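Local coordinates for SsfX3 (Streptomyces sp. SF2575, PDB 3SKV), which probably transfers a salicylyl group onto a pathway intermediate during tetracycline biosynthesis, as a salicylyl-acyltransferase with a GDSL/SGNH-type fold, at residues 313-318 against 330-335; 335-340 against 372-377; 296-301 against 306-311. The protein carries 1 engineered substitution. All coordinates share one frame; numbering follows the deposited sequence.

Contact 1: 313-318 against 330-335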
loop_
_atom_site.group_PDB
_atom_site.type_symbol
_atom_site.label_atom_id
_atom_site.label_comp_id
_atom_site.label_asym_id
_atom_site.label_seq_id
_atom_site.Cartn_x
_atom_site.Cartn_y
_atom_site.Cartn_z
ATOM N N GLU A 313 -10.375 17.418 -13.902
ATOM C CA GLU A 313 -11.120 18.658 -13.681
ATOM C C GLU A 313 -12.253 18.508 -12.617
ATOM O O GLU A 313 -12.489 19.459 -11.873
ATOM C CB GLU A 313 -11.627 19.225 -15.004
ATOM C CG GLU A 313 -11.789 20.739 -15.006
ATOM C CD GLU A 313 -12.644 21.302 -16.133
ATOM O OE1 GLU A 313 -12.836 20.600 -17.155
ATOM O OE2 GLU A 313 -13.114 22.456 -15.997
ATOM N N GLN A 314 -12.885 17.298 -12.498
ATOM C CA GLN A 314 -13.932 16.994 -11.494
ATOM C C GLN A 314 -13.339 16.891 -10.097
ATOM O O GLN A 314 -13.959 17.388 -9.153
ATOM C CB GLN A 314 -14.723 15.702 -11.831
ATOM C CG GLN A 314 -15.413 15.723 -13.196
ATOM C CD GLN A 314 -16.641 16.592 -13.249
ATOM O OE1 GLN A 314 -16.612 17.793 -12.969
ATOM N NE2 GLN A 314 -17.743 16.021 -13.698
ATOM N N VAL A 315 -12.116 16.282 -9.968
ATOM C CA VAL A 315 -11.420 16.159 -8.689
ATOM C C VAL A 315 -11.208 17.578 -8.163
ATOM O O VAL A 315 -11.589 17.867 -7.017
ATOM C CB VAL A 315 -10.124 15.276 -8.719
ATOM C CG1 VAL A 315 -9.472 15.220 -7.349
ATOM C CG2 VAL A 315 -10.411 13.853 -9.207
ATOM N N VAL A 316 -10.755 18.487 -9.054
ATOM C CA VAL A 316 -10.537 19.901 -8.756
ATOM C C VAL A 316 -11.842 20.555 -8.285
ATOM O O VAL A 316 -11.834 21.257 -7.278
ATOM C CB VAL A 316 -9.958 20.708 -9.966
ATOM C CG1 VAL A 316 -9.669 22.145 -9.561
ATOM C CG2 VAL A 316 -8.711 20.065 -10.568
ATOM N N LYS A 317 -12.940 20.384 -9.050
ATOM C CA LYS A 317 -14.227 21.004 -8.747
ATOM C C LYS A 317 -14.795 20.596 -7.403
ATOM O O LYS A 317 -15.283 21.471 -6.681
ATOM C CB LYS A 317 -15.252 20.811 -9.882
ATOM C CG LYS A 317 -14.998 21.736 -11.082
ATOM C CD LYS A 317 -16.102 21.634 -12.138
ATOM C CE LYS A 317 -15.770 22.410 -13.399
ATOM N NZ LYS A 317 -15.971 23.881 -13.245
ATOM N N VAL A 318 -14.709 19.289 -7.054
ATOM C CA VAL A 318 -15.207 18.742 -5.784
ATOM C C VAL A 318 -14.402 19.310 -4.602
ATOM O O VAL A 318 -14.986 19.715 -3.589
ATOM C CB VAL A 318 -15.226 17.188 -5.805
ATOM C CG1 VAL A 318 -15.395 16.588 -4.401
ATOM C CG2 VAL A 318 -16.297 16.678 -6.751
ATOM N N VAL A 330 -9.652 19.748 3.341
ATOM C CA VAL A 330 -9.701 19.036 2.055
ATOM C C VAL A 330 -8.755 19.798 1.113
ATOM O O VAL A 330 -8.798 21.018 1.083
ATOM C CB VAL A 330 -11.114 18.836 1.443
ATOM C CG1 VAL A 330 -11.020 18.093 0.113
ATOM C CG2 VAL A 330 -11.980 18.027 2.367
ATOM N N HIS A 331 -7.859 19.084 0.407
ATOM C CA HIS A 331 -6.857 19.719 -0.457
ATOM C C HIS A 331 -6.734 19.011 -1.764
ATOM O O HIS A 331 -6.881 17.792 -1.829
ATOM C CB HIS A 331 -5.488 19.699 0.205
ATOM C CG HIS A 331 -5.477 20.227 1.608
ATOM N ND1 HIS A 331 -5.386 21.579 1.870
ATOM C CD2 HIS A 331 -5.519 19.560 2.782
ATOM C CE1 HIS A 331 -5.388 21.692 3.189
ATOM N NE2 HIS A 331 -5.442 20.501 3.779
ATOM N N TYR A 332 -6.443 19.773 -2.821
ATOM C CA TYR A 332 -6.256 19.176 -4.128
ATOM C C TYR A 332 -4.772 18.948 -4.438
ATOM O O TYR A 332 -3.963 19.848 -4.262
ATOM C CB TYR A 332 -6.938 20.011 -5.205
ATOM C CG TYR A 332 -6.626 19.519 -6.602
ATOM C CD1 TYR A 332 -7.105 18.282 -7.057
ATOM C CD2 TYR A 332 -5.808 20.261 -7.459
ATOM C CE1 TYR A 332 -6.794 17.808 -8.338
ATOM C CE2 TYR A 332 -5.510 19.809 -8.745
ATOM C CZ TYR A 332 -5.973 18.565 -9.168
ATOM O OH TYR A 332 -5.670 18.128 -10.442
ATOM N N LEU A 333 -4.423 17.744 -4.873
ATOM C CA LEU A 333 -3.078 17.336 -5.293
ATOM C C LEU A 333 -3.125 17.009 -6.778
ATOM O O LEU A 333 -3.774 16.045 -7.182
ATOM C CB LEU A 333 -2.590 16.099 -4.500
ATOM C CG LEU A 333 -1.126 15.672 -4.653
ATOM C CD1 LEU A 333 -0.239 16.700 -4.020
ATOM C CD2 LEU A 333 -0.854 14.290 -4.014
ATOM N N ASP A 334 -2.454 17.826 -7.590
ATOM C CA ASP A 334 -2.398 17.639 -9.032
ATOM C C ASP A 334 -1.435 16.473 -9.331
ATOM O O ASP A 334 -0.254 16.564 -9.003
ATOM C CB ASP A 334 -1.927 18.958 -9.675
ATOM C CG ASP A 334 -1.931 19.066 -11.193
ATOM O OD1 ASP A 334 -2.434 18.117 -11.870
ATOM O OD2 ASP A 334 -1.454 20.116 -11.711
ATOM N N GLY A 335 -1.965 15.376 -9.898
ATOM C CA GLY A 335 -1.182 14.192 -10.271
ATOM C C GLY A 335 -0.119 14.466 -11.333
ATOM O O GLY A 335 0.882 13.763 -11.402
#
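Val316 lays its CG2 methyl over one face of the Tyr332 ring, 3.7 Å from the ring centroid and 24° off the normal, a CH-pi contact. The methyl is displaced toward the phenolic end, and CZ is its closest ring atom, with Val316 CG2 and Tyr332 CZ 3.4 Å apart. Val315, one residue earlier on helix 308-324, approaches the same ring differently: its CG1 lies at the edge, near the ring plane, 3.9 Å from Tyr332 CE1. Successive helix residues thus take a face and an edge of one tyrosine, and these two valines make up nearly all of the helix side of the contact, which buries 156 Å² counting both segments. Tyr332 reaches them because its CG is anti to the backbone N (chi1 173°), which carries the ring out from the strand toward the helix. On the opposite face, the backbone N of Asp334 sits 3.8 Å above the ring plane, near the rim, so the ring lies between a helix methyl and the turn that ends its own strand. Ala319 also touches the Tyr332 side chain.

This is packing inside a beta-alpha-beta unit: strand 286-290 leads through helix 308-324 to strand 330-333, which lies parallel to the first at the border of the five-stranded sheet. Val315 also packs on Leu288 of the neighbouring strand, so it spans two strands. The phenol hydroxyl bonds to Ser290 OG, which also accepts from Gly335 N, while Asp334, the N-cap of helix 335-338, bonds weakly to Met336 N. Between helix and strand the contact rests on van der Waals and CH-pi packing, with no polar pairing; the methyls pack one face and an edge of the ring, while its hydroxyl's bond to Ser290 OG fixes the far end.

Contact 2: 335-340 against 372-377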
loop_
_atom_site.group_PDB
_atom_site.type_symbol
_atom_site.label_atom_id
_atom_site.label_comp_id
_atom_site.label_asym_id
_atom_site.label_seq_id
_atom_site.Cartn_x
_atom_site.Cartn_y
_atom_site.Cartn_z
ATOM N N GLY A 335 -1.965 15.376 -9.898
ATOM C CA GLY A 335 -1.182 14.192 -10.271
ATOM C C GLY A 335 -0.119 14.466 -11.333
ATOM O O GLY A 335 0.882 13.763 -11.402
ATOM N N MET A 336 -0.348 15.483 -12.181
ATOM C CA MET A 336 0.587 15.974 -13.199
ATOM C C MET A 336 1.760 16.671 -12.504
ATOM O O MET A 336 2.843 16.731 -13.076
ATOM C CB MET A 336 -0.094 16.952 -14.172
ATOM C CG MET A 336 -1.329 16.378 -14.836
ATOM S SD MET A 336 -0.982 15.056 -16.019
ATOM C CE MET A 336 -0.791 16.024 -17.490
ATOM N N ARG A 337 1.559 17.181 -11.268
ATOM C CA ARG A 337 2.670 17.776 -10.489
ATOM C C ARG A 337 3.449 16.653 -9.796
ATOM O O ARG A 337 4.679 16.700 -9.746
ATOM C CB ARG A 337 2.199 18.848 -9.496
ATOM C CG ARG A 337 1.610 20.075 -10.206
ATOM C CD ARG A 337 1.306 21.223 -9.256
ATOM N NE ARG A 337 2.453 21.508 -8.393
ATOM C CZ ARG A 337 3.476 22.282 -8.745
ATOM N NH1 ARG A 337 3.476 22.898 -9.920
ATOM N NH2 ARG A 337 4.499 22.456 -7.917
ATOM N N VAL A 338 2.747 15.591 -9.364
ATOM C CA VAL A 338 3.410 14.436 -8.759
ATOM C C VAL A 338 4.163 13.591 -9.811
ATOM O O VAL A 338 5.347 13.307 -9.641
ATOM C CB VAL A 338 2.512 13.644 -7.763
ATOM C CG1 VAL A 338 3.218 12.414 -7.201
ATOM C CG2 VAL A 338 2.092 14.542 -6.612
ATOM N N TRP A 339 3.499 13.251 -10.904
ATOM C CA TRP A 339 4.085 12.446 -11.957
ATOM C C TRP A 339 3.478 12.860 -13.296
ATOM O O TRP A 339 2.446 12.331 -13.702
ATOM C CB TRP A 339 3.802 10.964 -11.639
ATOM C CG TRP A 339 4.474 10.006 -12.570
ATOM C CD1 TRP A 339 3.976 9.514 -13.735
ATOM C CD2 TRP A 339 5.785 9.441 -12.419
ATOM N NE1 TRP A 339 4.891 8.665 -14.322
ATOM C CE2 TRP A 339 6.001 8.583 -13.522
ATOM C CE3 TRP A 339 6.803 9.578 -11.453
ATOM C CZ2 TRP A 339 7.180 7.849 -13.683
ATOM C CZ3 TRP A 339 7.957 8.834 -11.601
ATOM C CH2 TRP A 339 8.142 7.988 -12.711
ATOM N N GLY A 340 4.095 13.821 -13.957
ATOM C CA GLY A 340 3.581 14.344 -15.219
ATOM C C GLY A 340 4.220 13.818 -16.490
ATOM O O GLY A 340 5.045 12.888 -16.443
ATOM N N ARG A 372 5.997 13.848 -1.408
ATOM C CA ARG A 372 6.326 14.528 -0.148
ATOM C C ARG A 372 6.434 16.033 -0.347
ATOM O O ARG A 372 5.889 16.790 0.458
ATOM C CB ARG A 372 7.621 13.967 0.466
ATOM C CG ARG A 372 7.440 12.592 1.077
ATOM C CD ARG A 372 8.760 12.055 1.604
ATOM N NE ARG A 372 9.285 12.888 2.679
ATOM C CZ ARG A 372 10.539 13.304 2.745
ATOM N NH1 ARG A 372 11.417 12.934 1.820
ATOM N NH2 ARG A 372 10.934 14.084 3.745
ATOM N N ARG A 373 7.097 16.452 -1.429
ATOM C CA ARG A 373 7.258 17.851 -1.800
ATOM C C ARG A 373 5.864 18.491 -2.041
ATOM O O ARG A 373 5.562 19.551 -1.488
ATOM C CB ARG A 373 8.142 17.961 -3.067
ATOM C CG ARG A 373 8.306 19.408 -3.577
ATOM C CD ARG A 373 8.839 19.611 -5.006
ATOM N NE ARG A 373 9.369 18.402 -5.636
ATOM C CZ ARG A 373 8.716 17.634 -6.496
ATOM N NH1 ARG A 373 7.460 17.915 -6.829
ATOM N NH2 ARG A 373 9.308 16.569 -7.020
ATOM N N GLU A 374 5.015 17.819 -2.831
ATOM C CA GLU A 374 3.671 18.326 -3.115
ATOM C C GLU A 374 2.761 18.361 -1.871
ATOM O O GLU A 374 2.086 19.359 -1.636
ATOM C CB GLU A 374 3.036 17.597 -4.319
ATOM C CG GLU A 374 3.726 17.867 -5.647
ATOM C CD GLU A 374 3.881 19.331 -6.028
ATOM O OE1 GLU A 374 2.905 20.104 -5.865
ATOM O OE2 GLU A 374 4.983 19.696 -6.502
ATOM N N MET A 375 2.803 17.325 -1.047
ATOM C CA MET A 375 2.003 17.311 0.175
ATOM C C MET A 375 2.494 18.320 1.215
ATOM O O MET A 375 1.662 18.890 1.940
ATOM C CB MET A 375 1.898 15.909 0.741
ATOM C CG MET A 375 0.991 15.035 -0.062
ATOM S SD MET A 375 1.020 13.377 0.612
ATOM C CE MET A 375 -0.675 13.174 0.832
ATOM N N ALA A 376 3.822 18.584 1.242
ATOM C CA ALA A 376 4.387 19.605 2.116
ATOM C C ALA A 376 3.893 20.981 1.633
ATOM O O ALA A 376 3.487 21.793 2.457
ATOM C CB ALA A 376 5.902 19.556 2.092
ATOM N N ALA A 377 3.840 21.204 0.301
ATOM C CA ALA A 377 3.350 22.475 -0.283
ATOM C C ALA A 377 1.906 22.740 0.140
ATOM O O ALA A 377 1.536 23.892 0.353
ATOM C CB ALA A 377 3.466 22.451 -1.802
#
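Val338 and the stem of Glu374 lie alongside each other, running opposite ways, with Val338 CG2 3.8 Å from Glu374 CG. This is the tight, buried part of the contact: Val338 is covered further by Phe367 and Ser371 of helix 361-377, and the aliphatic stem of Glu374 packs on Val338 CG2 through CB and CG, and on Leu333. Beyond it, the glutamate bends at chi2 (-54°) and turns its carboxylate to the exposed side, where two arginines meet it. Arg337 donates from NE to Glu374 OE1 over 2.9 Å at a nearly straight 166°. The oxygen lies close to the guanidinium plane, yet is itself approached from above the carboxylate plane. A second bond, from Arg337 NH2 to Glu374 OE2, is weak. Arg373 NH1 also donates to Glu374 OE2, at 3.1 Å, on its anti lone pair, and has a further weak bond to Ser370 OG. The shared carboxylate would offset the like charges of the two arginines, whose Arg337 NH2 and Arg373 NH1 lie 5.5 Å apart. The result is a three-residue salt-bridge network over an apolar seam, joining the short helix after the last parallel strand to the C-terminal helix of the GDSL/SGNH fold.

Contact 3: 296-301 against 306-311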
loop_
_atom_site.group_PDB
_atom_site.type_symbol
_atom_site.label_atom_id
_atom_site.label_comp_id
_atom_site.label_asym_id
_atom_site.label_seq_id
_atom_site.Cartn_x
_atom_site.Cartn_y
_atom_site.Cartn_z
ATOM N N PHE A 296 -0.238 5.786 -21.810
ATOM C CA PHE A 296 -1.283 5.107 -22.583
ATOM C C PHE A 296 -2.634 5.840 -22.545
ATOM O O PHE A 296 -3.089 6.330 -23.579
ATOM C CB PHE A 296 -1.432 3.613 -22.186
ATOM C CG PHE A 296 -2.493 2.886 -22.981
ATOM C CD1 PHE A 296 -2.247 2.470 -24.286
ATOM C CD2 PHE A 296 -3.753 2.649 -22.436
ATOM C CE1 PHE A 296 -3.249 1.835 -25.034
ATOM C CE2 PHE A 296 -4.756 2.026 -23.190
ATOM C CZ PHE A 296 -4.498 1.618 -24.480
ATOM N N TRP A 297 -3.255 5.901 -21.356
ATOM C CA TRP A 297 -4.590 6.442 -21.088
ATOM C C TRP A 297 -4.838 7.910 -21.391
ATOM O O TRP A 297 -5.888 8.232 -21.943
ATOM C CB TRP A 297 -5.056 6.065 -19.672
ATOM C CG TRP A 297 -5.037 4.585 -19.423
ATOM C CD1 TRP A 297 -4.088 3.888 -18.744
ATOM C CD2 TRP A 297 -5.954 3.613 -19.949
ATOM N NE1 TRP A 297 -4.360 2.539 -18.794
ATOM C CE2 TRP A 297 -5.515 2.341 -19.511
ATOM C CE3 TRP A 297 -7.098 3.688 -20.765
ATOM C CZ2 TRP A 297 -6.193 1.157 -19.836
ATOM C CZ3 TRP A 297 -7.777 2.517 -21.068
ATOM C CH2 TRP A 297 -7.313 1.269 -20.617
ATOM N N ASP A 298 -3.901 8.802 -21.018
ATOM C CA ASP A 298 -4.013 10.254 -21.268
ATOM C C ASP A 298 -3.968 10.580 -22.763
ATOM O O ASP A 298 -4.507 11.611 -23.188
ATOM C CB ASP A 298 -2.866 11.021 -20.576
ATOM C CG ASP A 298 -3.111 11.363 -19.124
ATOM O OD1 ASP A 298 -2.755 10.543 -18.259
ATOM O OD2 ASP A 298 -3.611 12.476 -18.854
ATOM N N GLU A 299 -3.305 9.714 -23.554
ATOM C CA GLU A 299 -3.104 9.961 -24.981
ATOM C C GLU A 299 -4.100 9.357 -25.975
ATOM O O GLU A 299 -4.001 9.618 -27.183
ATOM C CB GLU A 299 -1.627 9.780 -25.382
ATOM C CG GLU A 299 -0.641 10.594 -24.536
ATOM C CD GLU A 299 -0.862 12.093 -24.371
ATOM O OE1 GLU A 299 -1.604 12.701 -25.180
ATOM O OE2 GLU A 299 -0.204 12.678 -23.483
ATOM N N LEU A 300 -5.090 8.608 -25.465
ATOM C CA LEU A 300 -6.137 7.983 -26.263
ATOM C C LEU A 300 -6.990 9.036 -26.975
ATOM O O LEU A 300 -7.211 10.112 -26.406
ATOM C CB LEU A 300 -7.039 7.106 -25.380
ATOM C CG LEU A 300 -6.477 5.796 -24.835
ATOM C CD1 LEU A 300 -7.572 5.008 -24.178
ATOM C CD2 LEU A 300 -5.864 4.935 -25.922
ATOM N N PRO A 301 -7.453 8.772 -28.222
ATOM C CA PRO A 301 -8.291 9.764 -28.924
ATOM C C PRO A 301 -9.660 9.889 -28.234
ATOM O O PRO A 301 -10.259 8.866 -27.881
ATOM C CB PRO A 301 -8.380 9.204 -30.353
ATOM C CG PRO A 301 -7.284 8.146 -30.439
ATOM C CD PRO A 301 -7.252 7.574 -29.061
ATOM N N PRO A 306 -15.825 11.062 -22.361
ATOM C CA PRO A 306 -14.935 11.749 -21.398
ATOM C C PRO A 306 -13.492 11.256 -21.404
ATOM O O PRO A 306 -13.234 10.067 -21.607
ATOM C CB PRO A 306 -15.591 11.487 -20.037
ATOM C CG PRO A 306 -17.004 11.180 -20.343
ATOM C CD PRO A 306 -17.054 10.562 -21.699
ATOM N N THR A 307 -12.560 12.188 -21.192
ATOM C CA THR A 307 -11.118 11.938 -21.188
ATOM C C THR A 307 -10.586 11.929 -19.750
ATOM O O THR A 307 -11.303 12.288 -18.813
ATOM C CB THR A 307 -10.403 13.026 -22.035
ATOM O OG1 THR A 307 -10.500 14.294 -21.382
ATOM C CG2 THR A 307 -10.955 13.145 -23.447
ATOM N N VAL A 308 -9.312 11.546 -19.593
ATOM C CA VAL A 308 -8.589 11.555 -18.321
ATOM C C VAL A 308 -8.572 13.005 -17.775
ATOM O O VAL A 308 -8.836 13.214 -16.584
ATOM C CB VAL A 308 -7.168 10.967 -18.454
ATOM C CG1 VAL A 308 -6.390 11.111 -17.144
ATOM C CG2 VAL A 308 -7.214 9.500 -18.886
ATOM N N ALA A 309 -8.335 13.990 -18.662
ATOM C CA ALA A 309 -8.339 15.417 -18.324
ATOM C C ALA A 309 -9.668 15.848 -17.691
ATOM O O ALA A 309 -9.660 16.557 -16.684
ATOM C CB ALA A 309 -8.059 16.241 -19.564
ATOM N N ASP A 310 -10.804 15.349 -18.246
ATOM C CA ASP A 310 -12.178 15.588 -17.761
ATOM C C ASP A 310 -12.373 15.102 -16.336
ATOM O O ASP A 310 -13.027 15.793 -15.547
ATOM C CB ASP A 310 -13.235 14.970 -18.701
ATOM C CG ASP A 310 -13.335 15.667 -20.053
ATOM O OD1 ASP A 310 -13.019 16.871 -20.130
ATOM O OD2 ASP A 310 -13.723 15.008 -21.034
ATOM N N TYR A 311 -11.799 13.927 -16.005
ATOM C CA TYR A 311 -11.865 13.365 -14.651
ATOM C C TYR A 311 -11.071 14.205 -13.680
ATOM O O TYR A 311 -11.585 14.522 -12.606
ATOM C CB TYR A 311 -11.412 11.907 -14.606
ATOM C CG TYR A 311 -12.476 10.938 -15.066
ATOM C CD1 TYR A 311 -12.579 10.580 -16.406
ATOM C CD2 TYR A 311 -13.373 10.369 -14.160
ATOM C CE1 TYR A 311 -13.551 9.690 -16.846
ATOM C CE2 TYR A 311 -14.344 9.459 -14.588
ATOM C CZ TYR A 311 -14.416 9.118 -15.935
ATOM O OH TYR A 311 -15.356 8.232 -16.398
HETATM O O HOH W 1 -7.678 10.721 -22.080
#
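With CG1 anti to the backbone N (chi1 175°), Val308 spreads its two methyls over the neighbouring loop, CG1 against the Asp298 carboxylate and CG2 against the Trp297 backbone. Asp298 swings its CG beside its own backbone N (chi1 -85°), which brings OD2 to 3.5 Å from Val308 CG1. The other methyl, Val308 CG2, rests 3.6 Å from Trp297 O, with Trp297 CB slightly farther off. A water joins the same two backbones, donating to Trp297 O over 3.1 Å and accepting from Val308 N, an amide of the helix's first turn. Thr307 and Asp310 form a capping box at this helix start: Thr307 N donates to Asp310 OD2 at 3.1 Å and 168°, and Asp310 N returns a weak bond to Thr307 OG1. The carboxylate of Asp298 has stronger partners than the valine, since OD1 accepts from Ser294 N and OD2 makes a salt bridge with Arg312 NH1. Replacing Asp298 by alanine removes the carboxylate and is likely to leave Arg312 without this countercharge, the Ser294 amide without its acceptor, and Val308 CG1 less closely covered. Val308 also packs against Thr254 and Phe257 of helix 254-257.

In the fold
Contacts 1 and 2 are directly coupled, their centres about 12 Å apart. They share Gly335, and Leu333, pointing away from the helix of contact 1, packs its CD1 3.4 Å from Glu374 CB and its CG 3.9 Å from Val338 CG2. Tyr332 packs on helix 308-324 and the next residue, Leu333, on helix 361-377, so adjacent strand positions serve the two contacts. Contact 3 is linked to contact 1 along helix 308-324, about 16 Å away between centres, and lies about 20 Å from contact 2 without touching it. The loop of contact 3 follows strand 286-290, and helix 335-338 follows strand 330-333, both at the C-terminal end of the parallel sheet, where SGNH enzymes generally carry their active site.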